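Local coordinates for ferric enterobactin receptor PIRA (Pseudomonas aeruginosa, PDB 5FP2), which probably takes up iron-siderophore complexes such as ferric enterobactin across the outer membrane as a TonB-dependent receptor, at residues A[409-421]-A[430-442]. Numbering follows the deposited sequence.
Sequences SKAEIRALYVEDN and LTPGLRLDDHSDF
Strands 408-423 and 428-439 form a beta hairpin in the wall of the transmembrane barrel, and Tyr417 meets Arg435 across it as a non-hydrogen-bonded pair. The axes of segments 409-421 and 430-439 run antiparallel and come within 4.6 Å. Paired backbone bonds join Arg414 to Asp438 and Leu416 to Leu436. Asp420 N adds a single bond to Pro432 O.

Tyr417, Arg435, Ala415 and Asp437 all project to the plug side of the wall, where the carbonyl of Arg144 in the plug makes a weak hydrogen bond with Arg435 NH1. Arg435 has CG anti to its own N (chi1 179°) and stays extended to NE, which carries the guanidinium out alongside the phenol ring. The two planes are only 11° apart, but NH1 approaches the ring obliquely, 3.4 Å from Tyr417 CD2. Ala415 CB lies over one face of the guanidinium, toward its rim. Asp437 forms a salt bridge with Arg435; its OD1 takes a hydrogen bond from NH2 at 3.2 Å through the syn lone pair. Glu374 on the neighbouring strand 367-381 pairs with Arg435 NH1, and Tyr417 OH is hydrogen-bonded to Glu356.

The barrel has 22 antiparallel strands around a plug, as in TonB-dependent receptors. Leu416, Val418, Leu434 and Leu436 lie on the outer surface, consistent with facing lipid.

Where strand 428-439 ends, Ser440 OG accepts a hydrogen bond from Glu412 N at 3.0 Å, while Ser440 N returns one to Glu412 O. Towards the turn, Thr431 CG2 packs 3.5 Å from Glu419 CG.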
loop_
_atom_site.group_PDB
_atom_site.type_symbol
_atom_site.label_atom_id
_atom_site.label_comp_id
_atom_site.label_asym_id
_atom_site.label_seq_id
_atom_site.Cartn_x
_atom_site.Cartn_y
_atom_site.Cartn_z
ATOM N N SER A 409 14.249 -23.364 -6.311
ATOM C CA SER A 409 15.019 -22.175 -6.604
ATOM C C SER A 409 15.114 -21.309 -5.365
ATOM O O SER A 409 14.103 -21.018 -4.739
ATOM C CB SER A 409 14.354 -21.384 -7.727
ATOM O OG SER A 409 14.251 -22.169 -8.903
ATOM N N LYS A 410 16.319 -20.831 -5.072
ATOM C CA LYS A 410 16.537 -19.967 -3.924
ATOM C C LYS A 410 17.119 -18.602 -4.300
ATOM O O LYS A 410 17.489 -18.349 -5.452
ATOM C CB LYS A 410 17.464 -20.651 -2.919
ATOM C CG LYS A 410 17.510 -22.169 -3.038
ATOM C CD LYS A 410 18.724 -22.777 -2.342
ATOM C CE LYS A 410 18.562 -24.272 -2.120
ATOM N NZ LYS A 410 18.345 -25.027 -3.384
ATOM N N ALA A 411 17.125 -17.704 -3.322
ATOM C CA ALA A 411 17.742 -16.392 -3.451
ATOM C C ALA A 411 17.839 -15.805 -2.046
ATOM O O ALA A 411 16.917 -15.949 -1.244
ATOM C CB ALA A 411 16.903 -15.495 -4.350
ATOM N N GLU A 412 18.969 -15.177 -1.739
ATOM C CA GLU A 412 19.144 -14.492 -0.462
ATOM C C GLU A 412 19.315 -13.001 -0.741
ATOM O O GLU A 412 19.819 -12.622 -1.799
ATOM C CB GLU A 412 20.372 -15.038 0.282
ATOM C CG GLU A 412 20.333 -16.550 0.521
ATOM C CD GLU A 412 21.129 -17.021 1.741
ATOM O OE1 GLU A 412 22.279 -16.570 1.949
ATOM O OE2 GLU A 412 20.626 -17.891 2.480
ATOM N N ILE A 413 18.874 -12.158 0.189
ATOM C CA ILE A 413 19.050 -10.709 0.068
ATOM C C ILE A 413 19.613 -10.162 1.372
ATOM O O ILE A 413 19.080 -10.442 2.441
ATOM C CB ILE A 413 17.711 -9.996 -0.215
ATOM C CG1 ILE A 413 17.164 -10.382 -1.597
ATOM C CG2 ILE A 413 17.867 -8.481 -0.117
ATOM C CD1 ILE A 413 16.242 -11.594 -1.577
ATOM N N ARG A 414 20.717 -9.427 1.290
ATOM C CA ARG A 414 21.228 -8.687 2.437
ATOM C C ARG A 414 21.117 -7.199 2.150
ATOM O O ARG A 414 21.318 -6.768 1.013
ATOM C CB ARG A 414 22.692 -9.059 2.694
ATOM C CG ARG A 414 22.857 -10.440 3.297
ATOM C CD ARG A 414 24.307 -10.914 3.359
ATOM N NE ARG A 414 24.382 -12.314 3.801
ATOM C CZ ARG A 414 24.407 -13.356 2.973
ATOM N NH1 ARG A 414 24.403 -13.161 1.654
ATOM N NH2 ARG A 414 24.475 -14.588 3.453
ATOM N N ALA A 415 20.826 -6.398 3.170
ATOM C CA ALA A 415 20.896 -4.949 2.990
ATOM C C ALA A 415 21.241 -4.196 4.269
ATOM O O ALA A 415 20.956 -4.657 5.385
ATOM C CB ALA A 415 19.600 -4.417 2.380
ATOM N N LEU A 416 21.944 -3.082 4.083
ATOM C CA LEU A 416 22.010 -2.014 5.069
ATOM C C LEU A 416 21.378 -0.788 4.470
ATOM O O LEU A 416 21.552 -0.536 3.282
ATOM C CB LEU A 416 23.452 -1.630 5.373
ATOM C CG LEU A 416 24.299 -2.536 6.227
ATOM C CD1 LEU A 416 24.405 -3.895 5.558
ATOM C CD2 LEU A 416 25.652 -1.858 6.383
ATOM N N TYR A 417 20.877 0.085 5.334
ATOM C CA TYR A 417 20.564 1.449 4.930
ATOM C C TYR A 417 20.769 2.450 6.066
ATOM O O TYR A 417 20.730 2.098 7.244
ATOM C CB TYR A 417 19.141 1.529 4.368
ATOM C CG TYR A 417 18.065 1.216 5.366
ATOM C CD1 TYR A 417 17.689 2.144 6.323
ATOM C CD2 TYR A 417 17.468 -0.050 5.403
ATOM C CE1 TYR A 417 16.739 1.825 7.284
ATOM C CE2 TYR A 417 16.541 -0.390 6.379
ATOM C CZ TYR A 417 16.168 0.559 7.309
ATOM O OH TYR A 417 15.216 0.271 8.258
ATOM N N VAL A 418 21.105 3.676 5.684
ATOM C CA VAL A 418 21.265 4.793 6.607
ATOM C C VAL A 418 20.472 5.974 6.066
ATOM O O VAL A 418 20.618 6.346 4.907
ATOM C CB VAL A 418 22.735 5.247 6.709
ATOM C CG1 VAL A 418 22.892 6.274 7.819
ATOM C CG2 VAL A 418 23.660 4.059 6.936
ATOM N N GLU A 419 19.576 6.509 6.881
ATOM C CA GLU A 419 18.956 7.770 6.574
ATOM C C GLU A 419 19.290 8.645 7.764
ATOM O O GLU A 419 19.370 8.164 8.895
ATOM C CB GLU A 419 17.441 7.599 6.390
ATOM C CG GLU A 419 16.689 8.857 5.956
ATOM C CD GLU A 419 15.176 8.711 6.059
ATOM O OE1 GLU A 419 14.562 8.249 5.069
ATOM O OE2 GLU A 419 14.592 9.093 7.104
ATOM N N ASP A 420 19.605 9.902 7.494
ATOM C CA ASP A 420 19.742 10.876 8.558
ATOM C C ASP A 420 18.879 12.085 8.248
ATOM O O ASP A 420 19.123 12.809 7.277
ATOM C CB ASP A 420 21.200 11.296 8.721
ATOM C CG ASP A 420 21.428 12.111 9.979
ATOM O OD1 ASP A 420 20.479 12.259 10.781
ATOM O OD2 ASP A 420 22.554 12.621 10.157
ATOM N N ASN A 421 17.888 12.319 9.100
ATOM C CA ASN A 421 16.978 13.444 8.929
ATOM C C ASN A 421 17.447 14.672 9.720
ATOM O O ASN A 421 17.390 14.686 10.944
ATOM C CB ASN A 421 15.585 13.019 9.388
ATOM C CG ASN A 421 14.520 14.014 9.011
ATOM O OD1 ASN A 421 14.807 15.177 8.756
ATOM N ND2 ASN A 421 13.278 13.562 8.981
ATOM N N LEU A 430 16.971 18.629 5.728
ATOM C CA LEU A 430 17.798 17.927 4.758
ATOM C C LEU A 430 18.010 16.484 5.227
ATOM O O LEU A 430 18.438 16.262 6.357
ATOM C CB LEU A 430 19.145 18.635 4.638
ATOM C CG LEU A 430 20.148 18.068 3.641
ATOM C CD1 LEU A 430 19.614 18.137 2.220
ATOM C CD2 LEU A 430 21.447 18.844 3.777
ATOM N N THR A 431 17.743 15.520 4.342
ATOM C CA THR A 431 17.640 14.103 4.699
ATOM C C THR A 431 18.358 13.233 3.677
ATOM O O THR A 431 17.734 12.704 2.761
ATOM C CB THR A 431 16.168 13.671 4.715
ATOM O OG1 THR A 431 15.432 14.568 5.551
ATOM C CG2 THR A 431 16.010 12.244 5.231
ATOM N N PRO A 432 19.688 13.129 3.790
ATOM C CA PRO A 432 20.419 12.162 2.982
ATOM C C PRO A 432 20.245 10.729 3.496
ATOM O O PRO A 432 19.968 10.511 4.680
ATOM C CB PRO A 432 21.878 12.594 3.152
ATOM C CG PRO A 432 21.914 13.263 4.481
ATOM C CD PRO A 432 20.598 13.985 4.571
ATOM N N GLY A 433 20.462 9.764 2.607
ATOM C CA GLY A 433 20.447 8.357 2.971
ATOM C C GLY A 433 21.076 7.506 1.888
ATOM O O GLY A 433 21.131 7.902 0.728
ATOM N N LEU A 434 21.597 6.351 2.267
ATOM C CA LEU A 434 22.158 5.416 1.305
ATOM C C LEU A 434 21.662 4.025 1.675
ATOM O O LEU A 434 21.458 3.737 2.849
ATOM C CB LEU A 434 23.681 5.474 1.370
ATOM C CG LEU A 434 24.489 4.496 0.520
ATOM C CD1 LEU A 434 24.305 4.770 -0.956
ATOM C CD2 LEU A 434 25.963 4.586 0.891
ATOM N N ARG A 435 21.377 3.194 0.679
ATOM C CA ARG A 435 20.980 1.822 0.946
ATOM C C ARG A 435 21.770 0.861 0.083
ATOM O O ARG A 435 21.644 0.891 -1.157
ATOM C CB ARG A 435 19.491 1.612 0.678
ATOM C CG ARG A 435 19.030 0.172 0.912
ATOM C CD ARG A 435 17.570 -0.043 0.554
ATOM N NE ARG A 435 17.176 -1.452 0.567
ATOM C CZ ARG A 435 16.475 -2.038 1.536
ATOM N NH1 ARG A 435 16.085 -1.352 2.602
ATOM N NH2 ARG A 435 16.157 -3.322 1.443
ATOM N N LEU A 436 22.459 -0.077 0.733
ATOM C CA LEU A 436 23.140 -1.161 0.030
ATOM C C LEU A 436 22.297 -2.421 0.002
ATOM O O LEU A 436 21.930 -2.941 1.040
ATOM C CB LEU A 436 24.478 -1.472 0.693
ATOM C CG LEU A 436 25.224 -2.647 0.067
ATOM C CD1 LEU A 436 25.360 -2.466 -1.441
ATOM C CD2 LEU A 436 26.588 -2.774 0.722
ATOM N N ASP A 437 21.962 -2.890 -1.193
ATOM C CA ASP A 437 21.200 -4.125 -1.342
ATOM C C ASP A 437 22.080 -5.147 -2.040
ATOM O O ASP A 437 22.432 -4.968 -3.203
ATOM C CB ASP A 437 19.924 -3.889 -2.164
ATOM C CG ASP A 437 18.691 -3.662 -1.293
ATOM O OD1 ASP A 437 18.239 -4.628 -0.628
ATOM O OD2 ASP A 437 18.173 -2.520 -1.280
ATOM N N ASP A 438 22.458 -6.208 -1.331
ATOM C CA ASP A 438 23.251 -7.260 -1.949
ATOM C C ASP A 438 22.390 -8.460 -2.276
ATOM O O ASP A 438 21.740 -9.027 -1.400
ATOM C CB ASP A 438 24.414 -7.684 -1.057
ATOM C CG ASP A 438 25.280 -8.740 -1.709
ATOM O OD1 ASP A 438 25.455 -8.683 -2.945
ATOM O OD2 ASP A 438 25.777 -9.630 -0.990
ATOM N N HIS A 439 22.444 -8.883 -3.530
ATOM C CA HIS A 439 21.567 -9.936 -4.016
ATOM C C HIS A 439 22.380 -11.158 -4.420
ATOM O O HIS A 439 23.451 -11.035 -5.002
ATOM C CB HIS A 439 20.768 -9.417 -5.208
ATOM C CG HIS A 439 19.555 -10.232 -5.523
ATOM N ND1 HIS A 439 19.629 -11.472 -6.116
ATOM C CD2 HIS A 439 18.238 -9.971 -5.355
ATOM C CE1 HIS A 439 18.409 -11.955 -6.276
ATOM N NE2 HIS A 439 17.548 -11.064 -5.820
ATOM N N SER A 440 21.866 -12.343 -4.124
ATOM C CA SER A 440 22.638 -13.561 -4.307
ATOM C C SER A 440 22.904 -13.836 -5.785
ATOM O O SER A 440 23.993 -14.264 -6.150
ATOM C CB SER A 440 21.908 -14.742 -3.678
ATOM O OG SER A 440 20.633 -14.910 -4.263
ATOM N N ASP A 441 21.904 -13.607 -6.628
ATOM C CA ASP A 441 22.063 -13.765 -8.071
ATOM C C ASP A 441 22.761 -12.574 -8.730
ATOM O O ASP A 441 23.489 -12.759 -9.702
ATOM C CB ASP A 441 20.705 -13.973 -8.741
ATOM C CG ASP A 441 20.001 -15.234 -8.272
ATOM O OD1 ASP A 441 19.598 -15.295 -7.084
ATOM O OD2 ASP A 441 19.797 -16.140 -9.112
ATOM N N PHE A 442 22.538 -11.364 -8.211
ATOM C CA PHE A 442 22.620 -10.125 -9.009
ATOM C C PHE A 442 23.628 -9.084 -8.489
ATOM O O PHE A 442 23.752 -7.997 -9.045
ATOM C CB PHE A 442 21.232 -9.475 -9.095
ATOM C CG PHE A 442 20.242 -10.259 -9.911
ATOM C CD1 PHE A 442 20.555 -10.672 -11.195
ATOM C CD2 PHE A 442 18.996 -10.578 -9.395
ATOM C CE1 PHE A 442 19.653 -11.395 -11.949
ATOM C CE2 PHE A 442 18.093 -11.315 -10.138
ATOM C CZ PHE A 442 18.421 -11.723 -11.417
#